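Local coordinates for aminotransferase class-III (Sphaerobacter thermophilus DSM 20745, PDB 6K8H), which belongs to the class-III aminotransferase family of pyridoxal-phosphate-dependent proteins and has an assembly of two chains, at residues Glu113-Leu118 with Gly266-Leu271; Asn10-Pro15 with Ile56-Gly61. All coordinates share one frame; numbering follows the deposited sequence.

Interaction 1. Residues Glu113-Leu118 with Gly266-Leu271; sequences ERVPSL and GMQSVL
Gln268 of helix 266-271 reaches across to Val115 and Ser117, in the turn that follows helix 102-114. This region belongs to the large domain of the pyridoxal-phosphate-dependent aminotransferase fold. The turn is type I, from Val115 to Leu118, and leads into strand 120-124, outermost in this chain's seven-stranded sheet. The CB of Gln268 points at the turn. CG sits between the backbone N and the carbonyl carbon (chi1 59°), and the chain then runs out straight. CG only carries the chain across. CD comes to 3.6 Å from Val115 CG1, and the two side chains meet at about a right angle. At the tip, OE1 lies 3.4 Å from Val115 CG1 and accepts a hydrogen bond from Ser117 OG at 2.7 Å. The donor lies in the carbonyl plane, on a lone pair, with a C=O...OG angle of 137°. Water 1 accepts from Ser117 N at 3.0 Å and donates to Gln268 OE1. The modelled distance from the water to OE1, 2.5 Å, is unusually short, and its exact length is doubtful. The other end of the amide, NE2, is bonded to Glu256 and to Thr278 of strand 277-281. Beside this, Pro116 CD rests 3.5 Å from Ser269 OG, whose hydrogen bond goes to Gly265 O. The amide of Gln268 is therefore probably held in one orientation. Ser117 donates to OE1 and NE2 has two partners of its own, while a flip would turn OE1 toward the carboxylate of Glu256.

Interaction 2. Residues Asn10-Pro15 with Ile56-Gly61; sequences NVYREP and IVDADG
Tyr12 and Asp60 bring the two backbones together, with their CA atoms 6.0 Å apart, where the 3-10 segment 11-13 meets the type I turn Asp58-Gly61. The turn belongs to the beta hairpin that joins strands 55-58 and 63-66 of the small four-stranded sheet. The segment 10-15 comes from the N-terminal arm ahead of helix 18-29. Asp60 is the main side chain from the hairpin. Its OD2 lies 3.3 Å from Tyr12 CB, a van der Waals approach to a carbon; this oxygen has its hydrogen bond outside the two segments. Its OD1 is held by Ala18 N, at the start of helix 18-29. Beside this, Val11 CG2 touches Asp60 CB at 3.9 Å, and the two side chains run antiparallel alongside each other. With chi1 at 78° the ring of Tyr12 swings off from the hairpin, and CB is left as its side-chain atom nearest Asp60. A weak bond from Asp60 N to Asp58 OD1 gives an Asx-turn-like closure, and OD1 also accepts from Glu62 N. Asp58 OD2 forms a salt bridge with Arg64. That oxygen also accepts from water 2 at 2.8 Å, and the water accepts from Tyr12 N at 3.2 Å. Thus the polar link across the contact runs through a single water. Water 2 also lies in the plane of the Tyr12 ring, at its edge, as does Asn10 OD1.

Interactions 1 and 2 lie on opposite sides of the chain's centre. Their centres are 41 Å apart, their nearest atoms about 24 Å, and they do not touch. Interaction 1 is the more central: its centre is about 17 Å from that of the chain, against 27 Å for the centre of interaction 2. The side chain of Gln268 is about 12 Å from a bound (5-hydroxy-4,6-dimethylpyridin-3-yl)methyl dihydrogen phosphate, too far to touch it. Its partner Glu256 sits in sequence between Asp255 and Val257, two residues of the ligand pocket. Interaction 2 ties the N-terminal arm to the small sheet. On the same strand, Ile56 packs on Phe97 of the second subunit, so this part of the sheet lies near the subunit interface.

Interaction 1. Residues Glu113-Leu118 with Gly266-Leu271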
# COMPACT_ATOMS: atom_id res chain seq x y z
N GLU B 113 6.19 -15.82 16.84
CA GLU B 113 7.09 -16.78 17.48
C GLU B 113 8.53 -16.31 17.40
O GLU B 113 9.31 -16.50 18.35
CB GLU B 113 6.95 -18.16 16.83
CG GLU B 113 5.85 -19.03 17.43
CD GLU B 113 5.24 -20.03 16.43
OE1 GLU B 113 5.96 -20.49 15.51
OE2 GLU B 113 4.04 -20.35 16.58
N ARG B 114 8.91 -15.66 16.30
CA ARG B 114 10.32 -15.33 16.09
C ARG B 114 10.75 -14.03 16.78
O ARG B 114 11.88 -13.95 17.27
CB ARG B 114 10.61 -15.22 14.60
CG ARG B 114 10.54 -16.53 13.87
CD ARG B 114 11.23 -16.43 12.53
NE ARG B 114 11.17 -17.71 11.83
CZ ARG B 114 11.81 -17.96 10.70
NH1 ARG B 114 12.55 -17.01 10.14
NH2 ARG B 114 11.71 -19.17 10.14
N VAL B 115 9.91 -13.00 16.80
CA VAL B 115 10.28 -11.68 17.31
C VAL B 115 9.68 -11.48 18.66
O VAL B 115 8.43 -11.46 18.80
CB VAL B 115 9.84 -10.55 16.35
CG1 VAL B 115 10.36 -9.21 16.86
CG2 VAL B 115 10.29 -10.81 14.91
N PRO B 116 10.47 -11.28 19.73
CA PRO B 116 9.90 -11.23 21.09
C PRO B 116 8.87 -10.13 21.30
O PRO B 116 7.81 -10.40 21.88
CB PRO B 116 11.14 -11.00 21.96
CG PRO B 116 12.26 -11.66 21.17
CD PRO B 116 11.94 -11.34 19.73
N SER B 117 9.13 -8.90 20.83
CA SER B 117 8.19 -7.80 21.00
C SER B 117 6.86 -8.04 20.29
O SER B 117 5.88 -7.36 20.61
CB SER B 117 8.80 -6.48 20.49
OG SER B 117 8.67 -6.37 19.08
N LEU B 118 6.82 -8.92 19.30
CA LEU B 118 5.58 -9.13 18.54
C LEU B 118 4.68 -10.10 19.30
O LEU B 118 4.91 -11.31 19.29
CB LEU B 118 5.88 -9.64 17.14
CG LEU B 118 6.72 -8.73 16.24
CD1 LEU B 118 6.89 -9.35 14.86
CD2 LEU B 118 6.09 -7.35 16.15
N GLY B 266 15.12 -10.18 14.30
CA GLY B 266 15.21 -8.80 13.91
C GLY B 266 16.39 -8.05 14.53
O GLY B 266 17.10 -8.53 15.42
N MET B 267 16.59 -6.84 14.00
CA MET B 267 17.66 -5.99 14.53
C MET B 267 17.37 -5.60 15.97
O MET B 267 18.31 -5.44 16.76
CB MET B 267 17.83 -4.74 13.67
CG MET B 267 19.14 -4.02 13.92
SD MET B 267 20.53 -5.13 13.66
CE MET B 267 21.93 -4.03 13.89
N GLN B 268 16.09 -5.48 16.35
CA GLN B 268 15.78 -5.23 17.75
C GLN B 268 16.33 -6.32 18.65
O GLN B 268 16.79 -6.04 19.76
CB GLN B 268 14.26 -5.11 17.94
CG GLN B 268 13.47 -6.32 17.51
CD GLN B 268 11.98 -6.05 17.52
OE1 GLN B 268 11.29 -6.36 18.48
NE2 GLN B 268 11.48 -5.43 16.45
N SER B 269 16.32 -7.57 18.19
CA SER B 269 16.91 -8.64 18.99
C SER B 269 18.43 -8.51 19.02
O SER B 269 19.06 -8.77 20.06
CB SER B 269 16.50 -10.01 18.46
OG SER B 269 15.15 -10.27 18.85
N VAL B 270 19.03 -8.11 17.90
CA VAL B 270 20.48 -7.89 17.92
C VAL B 270 20.85 -6.81 18.94
O VAL B 270 21.80 -6.96 19.72
CB VAL B 270 21.00 -7.53 16.52
CG1 VAL B 270 22.45 -7.10 16.60
CG2 VAL B 270 20.88 -8.72 15.61
N LEU B 271 20.13 -5.69 18.94
CA LEU B 271 20.47 -4.54 19.77
C LEU B 271 19.87 -4.60 21.17
O LEU B 271 20.18 -3.74 21.99
CB LEU B 271 20.03 -3.23 19.08
CG LEU B 271 20.64 -2.97 17.70
CD1 LEU B 271 20.03 -1.73 17.06
CD2 LEU B 271 22.16 -2.85 17.76
O HOH W 1 11.95 -8.10 20.18

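Interaction 2. Residues Asn10-Pro15 with Ile56-Gly61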
# COMPACT_ATOMS: atom_id res chain seq x y z
N ASN B 10 27.33 -2.27 -20.13
CA ASN B 10 26.17 -1.37 -20.12
C ASN B 10 25.62 -1.09 -21.52
O ASN B 10 25.46 0.06 -21.93
CB ASN B 10 26.52 -0.06 -19.41
CG ASN B 10 26.76 -0.27 -17.93
OD1 ASN B 10 26.13 -1.12 -17.31
ND2 ASN B 10 27.69 0.49 -17.36
N VAL B 11 25.33 -2.14 -22.28
CA VAL B 11 24.90 -1.90 -23.66
C VAL B 11 23.54 -1.20 -23.73
O VAL B 11 23.23 -0.57 -24.74
CB VAL B 11 24.89 -3.21 -24.47
CG1 VAL B 11 26.24 -3.90 -24.38
CG2 VAL B 11 23.80 -4.14 -23.99
N TYR B 12 22.75 -1.24 -22.65
CA TYR B 12 21.43 -0.61 -22.67
C TYR B 12 21.51 0.89 -22.91
O TYR B 12 20.52 1.48 -23.34
CB TYR B 12 20.68 -0.88 -21.35
CG TYR B 12 21.11 -0.00 -20.18
CD1 TYR B 12 22.23 -0.33 -19.41
CD2 TYR B 12 20.40 1.13 -19.84
CE1 TYR B 12 22.62 0.47 -18.34
CE2 TYR B 12 20.78 1.93 -18.79
CZ TYR B 12 21.90 1.61 -18.04
OH TYR B 12 22.26 2.42 -16.98
N ARG B 13 22.66 1.51 -22.63
CA ARG B 13 22.84 2.94 -22.85
C ARG B 13 23.01 3.30 -24.33
O ARG B 13 22.96 4.49 -24.66
CB ARG B 13 24.05 3.45 -22.07
CG ARG B 13 24.00 3.25 -20.56
CD ARG B 13 24.77 4.36 -19.90
NE ARG B 13 24.76 4.36 -18.44
CZ ARG B 13 23.97 5.12 -17.69
NH1 ARG B 13 23.07 5.93 -18.25
NH2 ARG B 13 24.07 5.08 -16.37
N GLU B 14 23.22 2.33 -25.21
CA GLU B 14 23.42 2.65 -26.62
C GLU B 14 22.10 3.06 -27.28
O GLU B 14 21.04 2.55 -26.92
CB GLU B 14 23.99 1.45 -27.37
CG GLU B 14 25.34 0.97 -26.89
CD GLU B 14 25.70 -0.38 -27.48
OE1 GLU B 14 24.84 -0.93 -28.20
OE2 GLU B 14 26.81 -0.90 -27.22
N PRO B 15 22.15 3.95 -28.27
CA PRO B 15 20.92 4.28 -29.02
C PRO B 15 20.34 3.03 -29.67
O PRO B 15 21.06 2.13 -30.09
CB PRO B 15 21.39 5.30 -30.06
CG PRO B 15 22.89 5.30 -30.00
CD PRO B 15 23.28 4.82 -28.64
N ILE B 56 20.15 -11.17 -12.40
CA ILE B 56 19.12 -10.37 -13.07
C ILE B 56 19.55 -10.13 -14.52
O ILE B 56 20.71 -9.79 -14.79
CB ILE B 56 18.86 -9.05 -12.31
CG1 ILE B 56 17.73 -8.27 -12.97
CG2 ILE B 56 20.12 -8.17 -12.22
CD1 ILE B 56 17.12 -7.17 -12.04
N VAL B 57 18.60 -10.29 -15.44
CA VAL B 57 18.83 -10.19 -16.88
C VAL B 57 17.99 -9.04 -17.42
O VAL B 57 16.76 -9.03 -17.25
CB VAL B 57 18.47 -11.50 -17.60
CG1 VAL B 57 18.77 -11.42 -19.10
CG2 VAL B 57 19.21 -12.67 -16.96
N ASP B 58 18.65 -8.09 -18.10
CA ASP B 58 17.93 -6.92 -18.57
C ASP B 58 17.42 -7.14 -19.99
O ASP B 58 17.70 -8.16 -20.63
CB ASP B 58 18.80 -5.63 -18.40
CG ASP B 58 19.89 -5.43 -19.46
OD1 ASP B 58 19.97 -6.13 -20.49
OD2 ASP B 58 20.72 -4.50 -19.22
N ALA B 59 16.61 -6.18 -20.46
CA ALA B 59 15.90 -6.32 -21.72
C ALA B 59 16.85 -6.38 -22.91
O ALA B 59 16.44 -6.77 -24.01
CB ALA B 59 14.89 -5.17 -21.88
N ASP B 60 18.11 -5.98 -22.71
CA ASP B 60 19.15 -6.08 -23.72
C ASP B 60 20.01 -7.33 -23.56
O ASP B 60 21.05 -7.44 -24.22
CB ASP B 60 20.02 -4.83 -23.68
CG ASP B 60 19.26 -3.60 -24.10
OD1 ASP B 60 19.12 -3.40 -25.32
OD2 ASP B 60 18.79 -2.84 -23.22
N GLY B 61 19.61 -8.27 -22.71
CA GLY B 61 20.33 -9.52 -22.56
C GLY B 61 21.55 -9.48 -21.65
O GLY B 61 22.22 -10.51 -21.50
O HOH W 2 23.01 -3.46 -20.34